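Local coordinates for PGRP-Hd - Peptidoglycan recognition protein homologue (Alvinella pompejana, PDB 3EP1) that probably binds bacterial peptidoglycan in innate immunity, as a peptidoglycan recognition protein homologue with an amidase-like domain, at residues 26-36 and 109-120. Residues are numbered along the deposited sequence; the frame is centred on the assembly and turned at random.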
loop_
_atom_site.group_PDB
_atom_site.type_symbol
_atom_site.label_atom_id
_atom_site.label_comp_id
_atom_site.label_asym_id
_atom_site.label_seq_id
_atom_site.Cartn_x
_atom_site.Cartn_y
_atom_site.Cartn_z
ATOM N N ALA A 26 -7.082 -1.863 12.365
ATOM C CA ALA A 26 -6.537 -2.927 13.183
ATOM C C ALA A 26 -5.311 -2.295 13.801
ATOM O O ALA A 26 -4.557 -1.604 13.115
ATOM C CB ALA A 26 -6.153 -4.120 12.319
ATOM N N ASP A 27 -5.125 -2.502 15.097
ATOM C CA ASP A 27 -3.985 -1.927 15.766
ATOM C C ASP A 27 -2.897 -2.950 16.028
ATOM O O ASP A 27 -1.849 -2.617 16.572
ATOM C CB ASP A 27 -4.426 -1.224 17.058
ATOM C CG ASP A 27 -5.145 -2.146 18.024
ATOM O OD1 ASP A 27 -6.034 -2.909 17.597
ATOM O OD2 ASP A 27 -4.832 -2.090 19.224
ATOM N N GLU A 28 -3.133 -4.197 15.627
ATOM C CA GLU A 28 -2.113 -5.226 15.807
ATOM C C GLU A 28 -2.117 -6.331 14.747
ATOM O O GLU A 28 -3.162 -6.733 14.241
ATOM C CB GLU A 28 -2.190 -5.822 17.223
ATOM C CG GLU A 28 -3.535 -6.394 17.632
ATOM C CD GLU A 28 -3.645 -6.541 19.142
ATOM O OE1 GLU A 28 -4.684 -7.027 19.634
ATOM O OE2 GLU A 28 -2.679 -6.159 19.833
ATOM N N ILE A 29 -0.924 -6.799 14.403
ATOM C CA ILE A 29 -0.759 -7.851 13.405
ATOM C C ILE A 29 -0.255 -9.131 14.066
ATOM O O ILE A 29 0.810 -9.139 14.683
ATOM C CB ILE A 29 0.262 -7.444 12.312
ATOM C CG1 ILE A 29 -0.260 -6.258 11.495
ATOM C CG2 ILE A 29 0.528 -8.620 11.395
ATOM C CD1 ILE A 29 -0.305 -4.940 12.228
ATOM N N PHE A 30 -1.014 -10.211 13.936
ATOM C CA PHE A 30 -0.613 -11.485 14.525
ATOM C C PHE A 30 0.041 -12.381 13.489
ATOM O O PHE A 30 -0.559 -12.687 12.462
ATOM C CB PHE A 30 -1.827 -12.190 15.141
ATOM C CG PHE A 30 -2.356 -11.509 16.366
ATOM C CD1 PHE A 30 -1.572 -11.417 17.516
ATOM C CD2 PHE A 30 -3.616 -10.923 16.363
ATOM C CE1 PHE A 30 -2.034 -10.747 18.645
ATOM C CE2 PHE A 30 -4.091 -10.248 17.490
ATOM C CZ PHE A 30 -3.297 -10.160 18.631
ATOM N N LEU A 31 1.274 -12.804 13.769
ATOM C CA LEU A 31 2.031 -13.660 12.860
ATOM C C LEU A 31 1.970 -15.143 13.202
ATOM O O LEU A 31 2.288 -15.549 14.321
ATOM C CB LEU A 31 3.499 -13.222 12.812
ATOM C CG LEU A 31 3.917 -12.177 11.772
ATOM C CD1 LEU A 31 5.419 -11.961 11.854
ATOM C CD2 LEU A 31 3.550 -12.645 10.373
ATOM N N TRP A 32 1.559 -15.943 12.227
ATOM C CA TRP A 32 1.454 -17.391 12.390
ATOM C C TRP A 32 2.128 -18.074 11.224
ATOM O O TRP A 32 2.009 -17.621 10.097
ATOM C CB TRP A 32 -0.001 -17.846 12.401
ATOM C CG TRP A 32 -0.770 -17.437 13.588
ATOM C CD1 TRP A 32 -1.342 -16.223 13.822
ATOM C CD2 TRP A 32 -1.083 -18.259 14.716
ATOM N NE1 TRP A 32 -2.000 -16.238 15.026
ATOM C CE2 TRP A 32 -1.857 -17.475 15.598
ATOM C CE3 TRP A 32 -0.785 -19.586 15.066
ATOM C CZ2 TRP A 32 -2.344 -17.971 16.812
ATOM C CZ3 TRP A 32 -1.269 -20.081 16.272
ATOM C CH2 TRP A 32 -2.042 -19.272 17.130
ATOM N N GLN A 33 2.823 -19.169 11.495
ATOM C CA GLN A 33 3.490 -19.920 10.445
ATOM C C GLN A 33 2.576 -21.092 10.098
ATOM O O GLN A 33 1.903 -21.627 10.984
ATOM C CB GLN A 33 4.825 -20.461 10.947
ATOM C CG GLN A 33 4.690 -21.702 11.814
ATOM C CD GLN A 33 6.014 -22.194 12.352
ATOM O OE1 GLN A 33 6.980 -22.349 11.610
ATOM N NE2 GLN A 33 6.061 -22.452 13.652
ATOM N N THR A 34 2.534 -21.489 8.827
ATOM C CA THR A 34 1.696 -22.621 8.451
ATOM C C THR A 34 2.336 -23.924 8.934
ATOM O O THR A 34 1.689 -24.972 8.992
ATOM C CB THR A 34 1.425 -22.657 6.931
ATOM O OG1 THR A 34 2.656 -22.703 6.202
ATOM C CG2 THR A 34 0.639 -21.421 6.524
ATOM N N GLY A 35 3.613 -23.851 9.290
ATOM C CA GLY A 35 4.293 -25.010 9.833
ATOM C C GLY A 35 5.155 -25.861 8.928
ATOM O O GLY A 35 5.076 -25.785 7.698
ATOM N N PRO A 36 6.013 -26.691 9.535
ATOM C CA PRO A 36 6.911 -27.585 8.797
ATOM C C PRO A 36 6.078 -28.597 8.012
ATOM O O PRO A 36 6.481 -29.056 6.948
ATOM C CB PRO A 36 7.732 -28.236 9.909
ATOM C CG PRO A 36 6.745 -28.299 11.046
ATOM C CD PRO A 36 6.133 -26.913 10.987
ATOM N N HIS A 109 -9.977 -6.796 16.418
ATOM C CA HIS A 109 -9.318 -5.571 15.977
ATOM C C HIS A 109 -7.874 -5.798 15.560
ATOM O O HIS A 109 -6.982 -5.062 15.954
ATOM C CB HIS A 109 -9.394 -4.514 17.084
ATOM C CG HIS A 109 -10.788 -4.247 17.567
ATOM N ND1 HIS A 109 -11.730 -3.590 16.801
ATOM C CD2 HIS A 109 -11.419 -4.599 18.714
ATOM C CE1 HIS A 109 -12.879 -3.551 17.453
ATOM N NE2 HIS A 109 -12.719 -4.156 18.615
ATOM N N SER A 110 -7.646 -6.820 14.745
ATOM C CA SER A 110 -6.297 -7.118 14.293
ATOM C C SER A 110 -6.319 -7.768 12.924
ATOM O O SER A 110 -7.377 -8.071 12.376
ATOM C CB SER A 110 -5.620 -8.073 15.260
ATOM O OG SER A 110 -6.243 -9.341 15.161
ATOM N N ILE A 111 -5.123 -7.989 12.395
ATOM C CA ILE A 111 -4.935 -8.623 11.104
ATOM C C ILE A 111 -4.092 -9.884 11.306
ATOM O O ILE A 111 -3.036 -9.848 11.933
ATOM C CB ILE A 111 -4.222 -7.664 10.131
ATOM C CG1 ILE A 111 -5.189 -6.568 9.702
ATOM C CG2 ILE A 111 -3.708 -8.419 8.922
ATOM C CD1 ILE A 111 -6.349 -7.078 8.890
ATOM N N GLY A 112 -4.582 -11.002 10.797
ATOM C CA GLY A 112 -3.855 -12.246 10.933
ATOM C C GLY A 112 -3.108 -12.529 9.651
ATOM O O GLY A 112 -3.699 -12.565 8.579
ATOM N N VAL A 113 -1.800 -12.709 9.762
ATOM C CA VAL A 113 -0.976 -12.989 8.604
ATOM C C VAL A 113 -0.267 -14.321 8.795
ATOM O O VAL A 113 0.426 -14.527 9.781
ATOM C CB VAL A 113 0.094 -11.900 8.383
ATOM C CG1 VAL A 113 0.914 -12.233 7.149
ATOM C CG2 VAL A 113 -0.549 -10.535 8.229
ATOM N N ALA A 114 -0.454 -15.228 7.851
ATOM C CA ALA A 114 0.196 -16.528 7.921
ATOM C C ALA A 114 1.416 -16.498 7.018
ATOM O O ALA A 114 1.347 -15.977 5.902
ATOM C CB ALA A 114 -0.751 -17.621 7.459
ATOM N N VAL A 115 2.536 -17.027 7.509
ATOM C CA VAL A 115 3.757 -17.097 6.711
ATOM C C VAL A 115 3.935 -18.567 6.336
ATOM O O VAL A 115 4.032 -19.448 7.196
ATOM C CB VAL A 115 4.989 -16.542 7.480
ATOM C CG1 VAL A 115 4.809 -15.049 7.696
ATOM C CG2 VAL A 115 5.171 -17.257 8.811
ATOM N N ILE A 116 3.959 -18.818 5.035
ATOM C CA ILE A 116 4.036 -20.169 4.515
ATOM C C ILE A 116 5.369 -20.883 4.659
ATOM O O ILE A 116 6.302 -20.636 3.908
ATOM C CB ILE A 116 3.583 -20.178 3.045
ATOM C CG1 ILE A 116 2.228 -19.464 2.930
ATOM C CG2 ILE A 116 3.472 -21.601 2.548
ATOM C CD1 ILE A 116 1.663 -19.359 1.524
ATOM N N GLY A 117 5.436 -21.789 5.629
ATOM C CA GLY A 117 6.655 -22.541 5.861
ATOM C C GLY A 117 6.896 -22.871 7.320
ATOM O O GLY A 117 6.010 -22.694 8.156
ATOM N N ASP A 118 8.100 -23.366 7.611
ATOM C CA ASP A 118 8.523 -23.731 8.968
ATOM C C ASP A 118 9.705 -22.849 9.289
ATOM O O ASP A 118 10.723 -22.885 8.596
ATOM C CB ASP A 118 8.933 -25.220 9.048
ATOM C CG ASP A 118 9.740 -25.570 10.330
ATOM O OD1 ASP A 118 9.469 -24.996 11.417
ATOM O OD2 ASP A 118 10.646 -26.442 10.245
ATOM N N PHE A 119 9.559 -22.052 10.341
ATOM C CA PHE A 119 10.606 -21.135 10.750
ATOM C C PHE A 119 11.033 -21.420 12.180
ATOM O O PHE A 119 11.411 -20.524 12.931
ATOM C CB PHE A 119 10.101 -19.702 10.577
ATOM C CG PHE A 119 9.649 -19.407 9.173
ATOM C CD1 PHE A 119 10.575 -19.339 8.130
ATOM C CD2 PHE A 119 8.295 -19.313 8.867
ATOM C CE1 PHE A 119 10.159 -19.191 6.807
ATOM C CE2 PHE A 119 7.872 -19.166 7.547
ATOM C CZ PHE A 119 8.806 -19.108 6.516
ATOM N N GLY A 120 10.972 -22.693 12.548
ATOM C CA GLY A 120 11.377 -23.081 13.883
ATOM C C GLY A 120 12.887 -22.994 14.023
ATOM O O GLY A 120 13.401 -22.643 15.090
#
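Two neighbouring parallel strands in the middle of the central mixed sheet meet here, Ile29 beside Ile111, Leu31 beside Val113 and Gln33 beside Val115. The backbone ladder alternates across the gap: Ile111 N gives to Glu28 O, Phe30 N to Ile111 O, then Val113 N to Phe30 O at 3.0 Å and a nearly straight 176°. Above one face Ile29 and Val113 lie side by side, CG2 to CG2 at 3.9 Å, while Leu31 swings CD2 across Val115 CG1 at 3.8 Å. Helix 126-141 packs on this side through Leu132, Leu135 and Leu128, giving the layered helix-on-sheet core of the peptidoglycan recognition protein fold. On the other face, Ser110 OG sits at the edge of the Phe30 ring, 3.3 Å from CD2, and bonds to Arg106 O; Glu28 reaches Arg106 and Arg152 in salt bridges.

From Gln33 onward side chains add to the backbone pairing, which itself continues with Thr34 N on Val115 O and a weak bond from Gly35 N to Gly117 O. Gln33 has CG wedged between its backbone N and carbonyl carbon (chi1 79°), and the extended chain beyond carries OE1 to Phe119 N at 2.9 Å. Thr34 OG1 accepts from Gly117 N at 3.0 Å and also bonds to Thr38. Asp118 closes an Asx turn, its OD1 met by Gly120 N at 3.0 Å from above the carboxylate plane. With an alanine here Gly120 N loses that acceptor, and the turn would probably become freer to move, loosening the hold of Phe119 N on Gln33. The Phe119 ring turns its edge to Gln33 CB and packs on Leu128.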